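Long-range contacts in pyruvate kinase (Pyrobaculum aerophilum, PDB 3QTG), which catalyses the last step of glycolysis, the transfer of a phosphoryl group from phosphoenolpyruvate to ADP to give pyruvate and ATP, using a divalent metal cation: residues N15-V20 with I414-E419; V77-K82 with D195-V200; S247-V252 with V316-L321; V269-V274 with A312-D317. All blocks are in the same frame, centred on the assembly; numbering follows the deposited sequence.

In the fold
Three of the four contacts reach the closed eight-stranded parallel barrel. Contact 2 joins the neighbouring strands 76-80 and 199-202 by backbone hydrogen bonds, whereas contact 3, nearest the centre of the chain, brings strands 249-253 and 318-321 together by side chains alone, across strand 284-287. Contact 1 ties the start of strand 18-22 to the loop before strand 418-422 of the C-terminal alpha/beta domain, combining a gripped ammonium group with apolar packing. The touching residues of contacts 1 and 3 are all buried. Contact 4, where helix 266-279 meets the turn that follows helix 302-313, is apolar, with R271 and M314 partly exposed; it shares V316 and D317 with contact 3 and borders another subunit.

Contact 1 (N15-V20 with I414-E419)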
loop_
_atom_site.group_PDB
_atom_site.type_symbol
_atom_site.label_atom_id
_atom_site.label_comp_id
_atom_site.label_asym_id
_atom_site.label_seq_id
_atom_site.Cartn_x
_atom_site.Cartn_y
_atom_site.Cartn_z
ATOM N N ASN A 15 -1.735 -24.004 -21.422
ATOM C CA ASN A 15 -2.404 -22.714 -21.455
ATOM C C ASN A 15 -3.274 -22.425 -20.231
ATOM O O ASN A 15 -3.913 -23.314 -19.653
ATOM C CB ASN A 15 -3.155 -22.485 -22.789
ATOM C CG ASN A 15 -2.221 -22.046 -23.927
ATOM O OD1 ASN A 15 -2.401 -22.432 -25.089
ATOM N ND2 ASN A 15 -1.213 -21.242 -23.593
ATOM N N LEU A 16 -3.254 -21.160 -19.831
ATOM C CA LEU A 16 -4.102 -20.676 -18.761
ATOM C C LEU A 16 -5.363 -20.153 -19.400
ATOM O O LEU A 16 -6.452 -20.450 -18.929
ATOM C CB LEU A 16 -3.373 -19.616 -17.950
ATOM C CG LEU A 16 -2.011 -20.020 -17.346
ATOM C CD1 LEU A 16 -1.490 -18.896 -16.465
ATOM C CD2 LEU A 16 -2.121 -21.308 -16.536
ATOM N N THR A 17 -5.204 -19.413 -20.501
ATOM C CA THR A 17 -6.327 -19.011 -21.353
ATOM C C THR A 17 -6.833 -20.231 -22.118
ATOM O O THR A 17 -6.064 -20.938 -22.755
ATOM C CB THR A 17 -5.928 -17.934 -22.358
ATOM O OG1 THR A 17 -5.213 -16.898 -21.677
ATOM C CG2 THR A 17 -7.169 -17.345 -23.022
ATOM N N LYS A 18 -8.135 -20.467 -22.032
ATOM C CA LYS A 18 -8.750 -21.607 -22.689
ATOM C C LYS A 18 -9.206 -21.290 -24.120
ATOM O O LYS A 18 -9.527 -20.153 -24.455
ATOM C CB LYS A 18 -9.892 -22.174 -21.824
ATOM C CG LYS A 18 -9.444 -22.582 -20.407
ATOM C CD LYS A 18 -8.253 -23.537 -20.461
ATOM C CE LYS A 18 -7.851 -24.017 -19.097
ATOM N NZ LYS A 18 -9.024 -24.654 -18.455
ATOM N N ARG A 19 -9.218 -22.325 -24.953
ATOM C CA ARG A 19 -9.369 -22.188 -26.400
ATOM C C ARG A 19 -10.655 -22.894 -26.806
ATOM O O ARG A 19 -10.805 -24.103 -26.596
ATOM C CB ARG A 19 -8.160 -22.824 -27.110
ATOM C CG ARG A 19 -6.774 -22.299 -26.660
ATOM C CD ARG A 19 -5.652 -23.360 -26.796
ATOM N NE ARG A 19 -5.955 -24.554 -26.002
ATOM C CZ ARG A 19 -5.213 -25.655 -25.930
ATOM N NH1 ARG A 19 -4.078 -25.772 -26.613
ATOM N NH2 ARG A 19 -5.613 -26.653 -25.158
ATOM N N VAL A 20 -11.593 -22.120 -27.348
ATOM C CA VAL A 20 -12.869 -22.643 -27.819
ATOM C C VAL A 20 -12.988 -22.467 -29.345
ATOM O O VAL A 20 -12.701 -21.393 -29.869
ATOM C CB VAL A 20 -14.072 -21.968 -27.082
ATOM C CG1 VAL A 20 -15.406 -22.229 -27.807
ATOM C CG2 VAL A 20 -14.133 -22.442 -25.646
ATOM N N ILE A 414 -13.121 -25.006 -19.646
ATOM C CA ILE A 414 -13.040 -23.659 -20.205
ATOM C C ILE A 414 -12.935 -22.557 -19.135
ATOM O O ILE A 414 -13.150 -21.379 -19.416
ATOM C CB ILE A 414 -14.170 -23.389 -21.273
ATOM C CG1 ILE A 414 -15.586 -23.425 -20.662
ATOM C CG2 ILE A 414 -14.060 -24.409 -22.424
ATOM C CD1 ILE A 414 -16.594 -22.620 -21.488
ATOM N N VAL A 415 -12.599 -22.956 -17.909
ATOM C CA VAL A 415 -12.324 -22.018 -16.825
ATOM C C VAL A 415 -10.798 -21.786 -16.762
ATOM O O VAL A 415 -10.011 -22.727 -16.918
ATOM C CB VAL A 415 -12.899 -22.536 -15.455
ATOM C CG1 VAL A 415 -12.599 -21.529 -14.321
ATOM C CG2 VAL A 415 -14.429 -22.758 -15.543
ATOM N N TRP A 416 -10.399 -20.535 -16.583
ATOM C CA TRP A 416 -8.989 -20.116 -16.410
ATOM C C TRP A 416 -8.104 -21.087 -15.608
ATOM O O TRP A 416 -8.407 -21.400 -14.459
ATOM C CB TRP A 416 -8.954 -18.749 -15.725
ATOM C CG TRP A 416 -7.581 -18.319 -15.270
ATOM C CD1 TRP A 416 -6.994 -18.584 -14.052
ATOM C CD2 TRP A 416 -6.633 -17.538 -16.009
ATOM N NE1 TRP A 416 -5.760 -18.023 -13.995
ATOM C CE2 TRP A 416 -5.493 -17.382 -15.178
ATOM C CE3 TRP A 416 -6.638 -16.947 -17.288
ATOM C CZ2 TRP A 416 -4.348 -16.658 -15.576
ATOM C CZ3 TRP A 416 -5.485 -16.215 -17.702
ATOM C CH2 TRP A 416 -4.359 -16.080 -16.826
ATOM N N ALA A 417 -7.020 -21.535 -16.236
ATOM C CA ALA A 417 -5.909 -22.314 -15.622
ATOM C C ALA A 417 -6.222 -23.745 -15.234
ATOM O O ALA A 417 -5.301 -24.512 -14.921
ATOM C CB ALA A 417 -5.254 -21.556 -14.419
ATOM N N LEU A 418 -7.501 -24.115 -15.226
ATOM C CA LEU A 418 -7.896 -25.405 -14.669
ATOM C C LEU A 418 -7.565 -26.559 -15.583
ATOM O O LEU A 418 -7.847 -26.525 -16.797
ATOM C CB LEU A 418 -9.383 -25.448 -14.287
ATOM C CG LEU A 418 -9.914 -24.386 -13.315
ATOM C CD1 LEU A 418 -11.301 -24.784 -12.885
ATOM C CD2 LEU A 418 -8.986 -24.188 -12.100
ATOM N N GLU A 419 -6.961 -27.582 -14.990
ATOM C CA GLU A 419 -6.775 -28.850 -15.686
ATOM C C GLU A 419 -7.562 -29.959 -14.985
ATOM O O GLU A 419 -7.087 -30.555 -14.017
ATOM C CB GLU A 419 -5.305 -29.233 -15.855
ATOM C CG GLU A 419 -5.153 -30.189 -17.035
ATOM C CD GLU A 419 -3.841 -30.925 -17.042
ATOM O OE1 GLU A 419 -3.871 -32.175 -17.037
ATOM O OE2 GLU A 419 -2.784 -30.261 -17.040
#
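The ammonium group of K18 is held by two backbone carbonyls of the turn across from it: NZ lies 2.7 Å from V415 O and 2.8 Å from L418 O, and S413 O, two residues before the turn, accepts a third bond. NZ meets L418 O on a lone pair in the carbonyl plane, while it stands 27° out of the carbonyl plane of V415. V415 to L418 form a type II turn, and the lysine chain, bent at chi2 (-53°) and again at chi4, passes its CG by the carbonyl carbon of I414 before reaching these oxygens. An alanine in place of K18 would probably leave the carbonyls of V415 and L418 without their charged donor and the turn less firmly fixed. Beside this polar centre, A417 N donates to L16 O (3.0 Å), and L16 lies over one face of the six-membered ring of W416. Its CB sits 3.8 Å from the centroid of that ring, 11° off the normal, a CH-pi contact; its CD2 meets A417 CB. W416 NE1 is bonded elsewhere, to P395 O. At the far end V20 CG2 packs on I414 CG2 (3.8 Å). With its charge surrounded by carbonyl oxygens in a buried setting, K18 is probably protonated, and its bonds join the barrel directly to the C-terminal domain.

Contact 2 (V77-K82 with D195-V200); sequences VIVDLK and DNIDYV
Two adjacent strands of the TIM barrel, 76-80 and 199-202, run parallel here, with I78 paired to Y199 and V79 to V200. V79 N donates to Y199 O at 2.9 Å with an N-H...O angle of 167°. Two residues earlier, V77 O accepts from both D198 N and Y199 N, at 2.9 and 3.0 Å. The carboxylate of D198 returns a bond to the same residue: OD2 takes V77 N at 2.7 Å through its anti lone pair. R65 forms a salt bridge with that same oxygen. On one face of the sheet I78 CG1 rests on Y199 CB (3.8 Å); on the other, V79 CG2 meets V200 CG2. V79 CG2 also touches I197 CG2, and L81 CD1 reaches V200 CG1 at 3.7 Å. D80, which probably binds potassium, follows V79 on the same strand. D198 thus closes a ring of bonds with V77, one through its carboxylate and one through its backbone N-H, and the charge of R65 probably helps stabilise its buried carboxylate.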
loop_
_atom_site.group_PDB
_atom_site.type_symbol
_atom_site.label_atom_id
_atom_site.label_comp_id
_atom_site.label_asym_id
_atom_site.label_seq_id
_atom_site.Cartn_x
_atom_site.Cartn_y
_atom_site.Cartn_z
ATOM N N VAL A 77 -18.728 -28.772 -24.122
ATOM C CA VAL A 77 -19.627 -28.533 -25.248
ATOM C C VAL A 77 -20.542 -27.369 -24.926
ATOM O O VAL A 77 -21.278 -27.391 -23.929
ATOM C CB VAL A 77 -20.464 -29.801 -25.607
ATOM C CG1 VAL A 77 -21.546 -29.475 -26.644
ATOM C CG2 VAL A 77 -19.557 -30.887 -26.110
ATOM N N ILE A 78 -20.490 -26.359 -25.794
ATOM C CA ILE A 78 -21.306 -25.166 -25.716
ATOM C C ILE A 78 -22.323 -25.158 -26.885
ATOM O O ILE A 78 -21.965 -25.347 -28.054
ATOM C CB ILE A 78 -20.409 -23.901 -25.816
ATOM C CG1 ILE A 78 -19.291 -23.941 -24.763
ATOM C CG2 ILE A 78 -21.246 -22.616 -25.715
ATOM C CD1 ILE A 78 -18.004 -23.218 -25.173
ATOM N N VAL A 79 -23.591 -24.937 -26.578
ATOM C CA VAL A 79 -24.548 -24.700 -27.649
ATOM C C VAL A 79 -24.967 -23.242 -27.561
ATOM O O VAL A 79 -25.270 -22.745 -26.486
ATOM C CB VAL A 79 -25.767 -25.694 -27.645
ATOM C CG1 VAL A 79 -25.288 -27.162 -27.805
ATOM C CG2 VAL A 79 -26.630 -25.529 -26.384
ATOM N N ASP A 80 -24.967 -22.570 -28.703
ATOM C CA ASP A 80 -25.302 -21.157 -28.763
ATOM C C ASP A 80 -26.698 -20.950 -29.367
ATOM O O ASP A 80 -26.954 -21.300 -30.519
ATOM C CB ASP A 80 -24.222 -20.403 -29.545
ATOM C CG ASP A 80 -24.234 -18.915 -29.267
ATOM O OD1 ASP A 80 -25.311 -18.400 -28.878
ATOM O OD2 ASP A 80 -23.167 -18.249 -29.419
ATOM N N LEU A 81 -27.603 -20.385 -28.578
ATOM C CA LEU A 81 -28.971 -20.185 -29.033
ATOM C C LEU A 81 -29.106 -18.985 -29.975
ATOM O O LEU A 81 -28.401 -17.966 -29.838
ATOM C CB LEU A 81 -29.937 -20.046 -27.851
ATOM C CG LEU A 81 -30.086 -21.226 -26.897
ATOM C CD1 LEU A 81 -30.844 -20.767 -25.679
ATOM C CD2 LEU A 81 -30.811 -22.369 -27.581
ATOM N N LYS A 82 -30.034 -19.128 -30.923
ATOM C CA LYS A 82 -30.284 -18.116 -31.945
ATOM C C LYS A 82 -30.780 -16.806 -31.330
ATOM O O LYS A 82 -30.315 -15.732 -31.698
ATOM C CB LYS A 82 -31.280 -18.665 -32.995
ATOM C CG LYS A 82 -31.428 -17.817 -34.270
ATOM C CD LYS A 82 -30.057 -17.297 -34.781
ATOM C CE LYS A 82 -30.147 -16.564 -36.141
ATOM N NZ LYS A 82 -28.782 -16.320 -36.750
ATOM N N ASP A 195 -27.598 -34.424 -21.561
ATOM C CA ASP A 195 -26.598 -34.773 -20.565
ATOM C C ASP A 195 -25.164 -34.531 -21.089
ATOM O O ASP A 195 -24.200 -34.482 -20.326
ATOM C CB ASP A 195 -26.825 -36.201 -20.035
ATOM C CG ASP A 195 -27.929 -36.259 -18.954
ATOM O OD1 ASP A 195 -28.254 -35.200 -18.350
ATOM O OD2 ASP A 195 -28.472 -37.354 -18.701
ATOM N N ASN A 196 -25.057 -34.353 -22.402
ATOM C CA ASN A 196 -23.789 -34.083 -23.049
ATOM C C ASN A 196 -23.539 -32.604 -23.338
ATOM O O ASN A 196 -22.563 -32.260 -23.995
ATOM C CB ASN A 196 -23.681 -34.907 -24.329
ATOM C CG ASN A 196 -22.942 -36.198 -24.114
ATOM O OD1 ASN A 196 -21.800 -36.198 -23.655
ATOM N ND2 ASN A 196 -23.586 -37.315 -24.448
ATOM N N ILE A 197 -24.412 -31.739 -22.831
ATOM C CA ILE A 197 -24.301 -30.301 -23.077
ATOM C C ILE A 197 -23.924 -29.512 -21.804
ATOM O O ILE A 197 -24.671 -29.489 -20.814
ATOM C CB ILE A 197 -25.574 -29.723 -23.705
ATOM C CG1 ILE A 197 -25.897 -30.445 -25.022
ATOM C CG2 ILE A 197 -25.402 -28.246 -23.964
ATOM C CD1 ILE A 197 -27.145 -29.967 -25.651
ATOM N N ASP A 198 -22.774 -28.851 -21.866
ATOM C CA ASP A 198 -22.143 -28.277 -20.684
ATOM C C ASP A 198 -22.498 -26.802 -20.497
ATOM O O ASP A 198 -22.624 -26.335 -19.374
ATOM C CB ASP A 198 -20.628 -28.503 -20.767
ATOM C CG ASP A 198 -20.271 -29.994 -21.021
ATOM O OD1 ASP A 198 -20.737 -30.863 -20.238
ATOM O OD2 ASP A 198 -19.539 -30.296 -21.997
ATOM N N TYR A 199 -22.685 -26.085 -21.597
ATOM C CA TYR A 199 -23.022 -24.659 -21.555
ATOM C C TYR A 199 -24.074 -24.344 -22.588
ATOM O O TYR A 199 -24.035 -24.877 -23.693
ATOM C CB TYR A 199 -21.790 -23.809 -21.873
ATOM C CG TYR A 199 -20.728 -23.816 -20.796
ATOM C CD1 TYR A 199 -20.638 -22.765 -19.873
ATOM C CD2 TYR A 199 -19.808 -24.868 -20.700
ATOM C CE1 TYR A 199 -19.661 -22.773 -18.878
ATOM C CE2 TYR A 199 -18.842 -24.884 -19.718
ATOM C CZ TYR A 199 -18.775 -23.835 -18.809
ATOM O OH TYR A 199 -17.799 -23.841 -17.843
ATOM N N VAL A 200 -24.995 -23.464 -22.219
ATOM C CA VAL A 200 -25.998 -22.918 -23.127
ATOM C C VAL A 200 -25.785 -21.414 -23.181
ATOM O O VAL A 200 -25.878 -20.734 -22.156
ATOM C CB VAL A 200 -27.447 -23.194 -22.610
ATOM C CG1 VAL A 200 -28.481 -22.309 -23.320
ATOM C CG2 VAL A 200 -27.796 -24.655 -22.742
#

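Contact 3 (S247-V252 with V316-L321); sequences SDYVVV and VDSLWL
Y249 and S318 make the tight part of this contact: S318 OG donates to Y249 OH at 2.6 Å, approaching at the edge of the phenol ring, near its plane. OG in turn accepts W320 NE1 at 3.0 Å, lying 17° out of the indole plane. S318 OG stands between the backbone N and the carbonyl carbon (chi1 54°), where it links the two rings. An alanine here would probably leave W320 NE1 without its acceptor and Y249 OH without its donor, although the phenol oxygen also bonds I414 O. D317 CB lies 3.5 Å from Y249 OH, while its carboxylate turns to I284 N and R394. The remainder is looser but still buried, with no solvent side at the touching residues. V251 CG2 meets W320 CH2 at 3.7 Å, and V251 CG1 stands 4.1 Å above the indole plane, offset toward the rim; Y249 CE2 and W320 CZ2 are 4.4 Å apart. The strand axes approach no closer than 9.1 Å and differ in direction by 52°, too far apart for backbone pairing. Strand 284-287 lies between them in the sheet, and its A285 touches Y249, S318 and W320. Y249, V251, S318 and W320 thus meet inside the closed parallel barrel, across strand 284-287, and fill part of the interior of this TIM barrel.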
loop_
_atom_site.group_PDB
_atom_site.type_symbol
_atom_site.label_atom_id
_atom_site.label_comp_id
_atom_site.label_asym_id
_atom_site.label_seq_id
_atom_site.Cartn_x
_atom_site.Cartn_y
_atom_site.Cartn_z
ATOM N N SER A 247 -25.348 -14.240 -14.290
ATOM C CA SER A 247 -24.781 -15.181 -15.276
ATOM C C SER A 247 -23.984 -16.322 -14.621
ATOM O O SER A 247 -23.596 -16.217 -13.464
ATOM C CB SER A 247 -23.823 -14.432 -16.206
ATOM O OG SER A 247 -24.454 -13.316 -16.805
ATOM N N ASP A 248 -23.738 -17.407 -15.355
ATOM C CA ASP A 248 -22.753 -18.389 -14.915
ATOM C C ASP A 248 -21.427 -18.114 -15.626
ATOM O O ASP A 248 -20.382 -18.512 -15.153
ATOM C CB ASP A 248 -23.216 -19.829 -15.181
ATOM C CG ASP A 248 -24.542 -20.153 -14.490
ATOM O OD1 ASP A 248 -24.857 -19.520 -13.459
ATOM O OD2 ASP A 248 -25.277 -21.027 -14.982
ATOM N N TYR A 249 -21.502 -17.430 -16.767
ATOM C CA TYR A 249 -20.367 -17.203 -17.655
ATOM C C TYR A 249 -20.759 -16.005 -18.518
ATOM O O TYR A 249 -21.912 -15.904 -18.939
ATOM C CB TYR A 249 -20.155 -18.430 -18.534
ATOM C CG TYR A 249 -18.732 -18.662 -18.998
ATOM C CD1 TYR A 249 -18.001 -19.760 -18.518
ATOM C CD2 TYR A 249 -18.110 -17.807 -19.919
ATOM C CE1 TYR A 249 -16.683 -19.992 -18.921
ATOM C CE2 TYR A 249 -16.776 -18.046 -20.339
ATOM C CZ TYR A 249 -16.085 -19.136 -19.829
ATOM O OH TYR A 249 -14.798 -19.399 -20.227
ATOM N N VAL A 250 -19.817 -15.096 -18.756
ATOM C CA VAL A 250 -20.073 -13.899 -19.543
ATOM C C VAL A 250 -19.282 -14.011 -20.834
ATOM O O VAL A 250 -18.180 -14.561 -20.833
ATOM C CB VAL A 250 -19.709 -12.576 -18.776
ATOM C CG1 VAL A 250 -20.005 -11.330 -19.645
ATOM C CG2 VAL A 250 -20.465 -12.486 -17.430
ATOM N N VAL A 251 -19.871 -13.527 -21.932
ATOM C CA VAL A 251 -19.267 -13.563 -23.274
ATOM C C VAL A 251 -19.339 -12.181 -23.940
ATOM O O VAL A 251 -20.427 -11.612 -24.073
ATOM C CB VAL A 251 -19.969 -14.616 -24.167
ATOM C CG1 VAL A 251 -19.198 -14.848 -25.474
ATOM C CG2 VAL A 251 -20.120 -15.937 -23.424
ATOM N N VAL A 252 -18.182 -11.625 -24.307
ATOM C CA VAL A 252 -18.118 -10.432 -25.153
ATOM C C VAL A 252 -18.274 -10.884 -26.623
ATOM O O VAL A 252 -17.378 -11.511 -27.204
ATOM C CB VAL A 252 -16.780 -9.628 -24.965
ATOM C CG1 VAL A 252 -16.737 -8.370 -25.866
ATOM C CG2 VAL A 252 -16.567 -9.247 -23.519
ATOM N N VAL A 316 -8.817 -12.924 -19.460
ATOM C CA VAL A 316 -10.058 -13.649 -19.779
ATOM C C VAL A 316 -9.862 -15.157 -19.594
ATOM O O VAL A 316 -8.738 -15.659 -19.770
ATOM C CB VAL A 316 -10.554 -13.350 -21.241
ATOM C CG1 VAL A 316 -10.855 -11.863 -21.405
ATOM C CG2 VAL A 316 -9.519 -13.817 -22.294
ATOM N N ASP A 317 -10.938 -15.873 -19.251
ATOM C CA ASP A 317 -10.883 -17.332 -19.099
ATOM C C ASP A 317 -10.692 -18.042 -20.435
ATOM O O ASP A 317 -10.010 -19.064 -20.495
ATOM C CB ASP A 317 -12.171 -17.910 -18.497
ATOM C CG ASP A 317 -12.450 -17.439 -17.093
ATOM O OD1 ASP A 317 -12.327 -18.257 -16.144
ATOM O OD2 ASP A 317 -12.835 -16.269 -16.945
ATOM N N SER A 318 -11.362 -17.553 -21.477
ATOM C CA SER A 318 -11.340 -18.205 -22.804
ATOM C C SER A 318 -11.497 -17.256 -24.004
ATOM O O SER A 318 -11.987 -16.112 -23.864
ATOM C CB SER A 318 -12.362 -19.352 -22.882
ATOM O OG SER A 318 -13.663 -18.923 -22.527
ATOM N N LEU A 319 -11.063 -17.749 -25.172
ATOM C CA LEU A 319 -11.238 -17.086 -26.468
ATOM C C LEU A 319 -11.944 -18.056 -27.411
ATOM O O LEU A 319 -11.575 -19.232 -27.501
ATOM C CB LEU A 319 -9.900 -16.619 -27.075
ATOM C CG LEU A 319 -9.003 -15.652 -26.256
ATOM C CD1 LEU A 319 -7.613 -15.546 -26.852
ATOM C CD2 LEU A 319 -9.592 -14.252 -26.119
ATOM N N TRP A 320 -12.978 -17.566 -28.089
ATOM C CA TRP A 320 -13.834 -18.423 -28.897
ATOM C C TRP A 320 -13.675 -18.049 -30.364
ATOM O O TRP A 320 -13.994 -16.939 -30.760
ATOM C CB TRP A 320 -15.298 -18.220 -28.490
ATOM C CG TRP A 320 -15.660 -18.614 -27.077
ATOM C CD1 TRP A 320 -14.808 -18.893 -26.036
ATOM C CD2 TRP A 320 -16.987 -18.766 -26.558
ATOM N NE1 TRP A 320 -15.528 -19.219 -24.911
ATOM C CE2 TRP A 320 -16.868 -19.157 -25.208
ATOM C CE3 TRP A 320 -18.269 -18.637 -27.115
ATOM C CZ2 TRP A 320 -17.989 -19.402 -24.392
ATOM C CZ3 TRP A 320 -19.377 -18.871 -26.300
ATOM C CH2 TRP A 320 -19.229 -19.242 -24.952
ATOM N N LEU A 321 -13.176 -18.975 -31.164
ATOM C CA LEU A 321 -13.192 -18.821 -32.617
ATOM C C LEU A 321 -14.557 -19.200 -33.161
ATOM O O LEU A 321 -15.162 -20.182 -32.715
ATOM C CB LEU A 321 -12.113 -19.700 -33.253
ATOM C CG LEU A 321 -10.663 -19.505 -32.787
ATOM C CD1 LEU A 321 -9.690 -20.386 -33.575
ATOM C CD2 LEU A 321 -10.253 -18.038 -32.865
#

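Contact 4 (V269-V274 with A312-D317); sequences VQRRIV and ASMGVD
Q270 meets the second segment at the sulfur of M314, its NE2 lying a loose 4.3 Å from SD; the amide is spoken for, OE1 by R254 and NE2 by T311. R271 offers its backbone and the base of its chain: M314 CE is 3.6 Å from both R271 CA and R271 CG, and the two side chains cross at about a right angle. Beyond CG the arginine runs on, and its guanidinium bonds S313 OG and E346 O of the second subunit. One turn further along the helix, V274 meets the same methyl, its CB 3.7 Å from M314 CE. Both V274 CG1 and V274 CG2 also lie 4.0 Å from V316 CG1. M314 bends at chi3 (85°), which places CE against R271 and V274. G315, with phi 95°, is the first residue to leave helical backbone angles. Helix 266-279 therefore meets the segment after helix 302-313 mainly through apolar atoms around one methyl group, the polar end of R271 carried past into the subunit interface.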
loop_
_atom_site.group_PDB
_atom_site.type_symbol
_atom_site.label_atom_id
_atom_site.label_comp_id
_atom_site.label_asym_id
_atom_site.label_seq_id
_atom_site.Cartn_x
_atom_site.Cartn_y
_atom_site.Cartn_z
ATOM N N VAL A 269 -15.472 -0.736 -24.437
ATOM C CA VAL A 269 -16.618 -1.544 -24.036
ATOM C C VAL A 269 -16.172 -2.973 -23.673
ATOM O O VAL A 269 -16.574 -3.489 -22.646
ATOM C CB VAL A 269 -17.769 -1.522 -25.121
ATOM C CG1 VAL A 269 -18.812 -2.569 -24.846
ATOM C CG2 VAL A 269 -18.425 -0.148 -25.196
ATOM N N GLN A 270 -15.329 -3.590 -24.508
ATOM C CA GLN A 270 -14.704 -4.869 -24.185
ATOM C C GLN A 270 -14.011 -4.816 -22.822
ATOM O O GLN A 270 -14.192 -5.699 -21.981
ATOM C CB GLN A 270 -13.681 -5.259 -25.256
ATOM C CG GLN A 270 -12.939 -6.559 -24.921
ATOM C CD GLN A 270 -12.033 -7.049 -26.046
ATOM O OE1 GLN A 270 -12.379 -6.959 -27.234
ATOM N NE2 GLN A 270 -10.869 -7.565 -25.682
ATOM N N ARG A 271 -13.205 -3.780 -22.610
ATOM C CA ARG A 271 -12.495 -3.646 -21.345
ATOM C C ARG A 271 -13.477 -3.564 -20.182
ATOM O O ARG A 271 -13.295 -4.240 -19.178
ATOM C CB ARG A 271 -11.568 -2.424 -21.386
ATOM C CG ARG A 271 -10.670 -2.301 -20.215
ATOM C CD ARG A 271 -9.963 -0.945 -20.217
ATOM N NE ARG A 271 -8.851 -0.905 -21.155
ATOM C CZ ARG A 271 -7.974 0.094 -21.222
ATOM N NH1 ARG A 271 -8.088 1.137 -20.410
ATOM N NH2 ARG A 271 -6.977 0.048 -22.097
ATOM N N ARG A 272 -14.530 -2.762 -20.324
ATOM C CA ARG A 272 -15.514 -2.627 -19.252
ATOM C C ARG A 272 -16.269 -3.943 -18.941
ATOM O O ARG A 272 -16.512 -4.253 -17.771
ATOM C CB ARG A 272 -16.472 -1.442 -19.499
ATOM C CG ARG A 272 -17.744 -1.468 -18.623
ATOM C CD ARG A 272 -18.400 -0.059 -18.425
ATOM N NE ARG A 272 -19.236 0.351 -19.565
ATOM C CZ ARG A 272 -18.824 1.112 -20.587
ATOM N NH1 ARG A 272 -17.568 1.561 -20.640
ATOM N NH2 ARG A 272 -19.671 1.419 -21.567
ATOM N N ILE A 273 -16.620 -4.717 -19.967
ATOM C CA ILE A 273 -17.247 -6.027 -19.733
ATOM C C ILE A 273 -16.319 -6.986 -18.973
ATOM O O ILE A 273 -16.748 -7.683 -18.033
ATOM C CB ILE A 273 -17.753 -6.716 -21.035
ATOM C CG1 ILE A 273 -18.848 -5.873 -21.731
ATOM C CG2 ILE A 273 -18.285 -8.109 -20.686
ATOM C CD1 ILE A 273 -18.982 -6.080 -23.249
ATOM N N VAL A 274 -15.056 -7.027 -19.410
ATOM C CA VAL A 274 -14.023 -7.888 -18.814
ATOM C C VAL A 274 -13.710 -7.478 -17.359
ATOM O O VAL A 274 -13.745 -8.320 -16.471
ATOM C CB VAL A 274 -12.727 -7.927 -19.660
ATOM C CG1 VAL A 274 -11.627 -8.749 -18.947
ATOM C CG2 VAL A 274 -13.006 -8.520 -21.052
ATOM N N ALA A 312 -6.060 -11.732 -24.421
ATOM C CA ALA A 312 -5.655 -12.760 -23.462
ATOM C C ALA A 312 -4.938 -12.209 -22.208
ATOM O O ALA A 312 -5.183 -12.708 -21.102
ATOM C CB ALA A 312 -4.811 -13.861 -24.133
ATOM N N SER A 313 -4.071 -11.205 -22.392
ATOM C CA SER A 313 -3.358 -10.520 -21.289
ATOM C C SER A 313 -4.245 -9.920 -20.224
ATOM O O SER A 313 -3.829 -9.812 -19.075
ATOM C CB SER A 313 -2.490 -9.377 -21.824
ATOM O OG SER A 313 -1.356 -9.907 -22.456
ATOM N N MET A 314 -5.444 -9.488 -20.622
ATOM C CA MET A 314 -6.420 -8.914 -19.693
ATOM C C MET A 314 -6.850 -9.938 -18.659
ATOM O O MET A 314 -7.406 -9.586 -17.628
ATOM C CB MET A 314 -7.677 -8.465 -20.431
ATOM C CG MET A 314 -7.568 -7.222 -21.278
ATOM S SD MET A 314 -9.253 -6.764 -21.811
ATOM C CE MET A 314 -9.743 -5.820 -20.370
ATOM N N GLY A 315 -6.620 -11.213 -18.960
ATOM C CA GLY A 315 -6.931 -12.293 -18.026
ATOM C C GLY A 315 -8.296 -12.939 -18.228
ATOM O O GLY A 315 -8.850 -13.483 -17.286
ATOM N N VAL A 316 -8.817 -12.924 -19.460
ATOM C CA VAL A 316 -10.058 -13.649 -19.779
ATOM C C VAL A 316 -9.862 -15.157 -19.594
ATOM O O VAL A 316 -8.738 -15.659 -19.770
ATOM C CB VAL A 316 -10.554 -13.350 -21.241
ATOM C CG1 VAL A 316 -10.855 -11.863 -21.405
ATOM C CG2 VAL A 316 -9.519 -13.817 -22.294
ATOM N N ASP A 317 -10.938 -15.873 -19.251
ATOM C CA ASP A 317 -10.883 -17.332 -19.099
ATOM C C ASP A 317 -10.692 -18.042 -20.435
ATOM O O ASP A 317 -10.010 -19.064 -20.495
ATOM C CB ASP A 317 -12.171 -17.910 -18.497
ATOM C CG ASP A 317 -12.450 -17.439 -17.093
ATOM O OD1 ASP A 317 -12.327 -18.257 -16.144
ATOM O OD2 ASP A 317 -12.835 -16.269 -16.945
#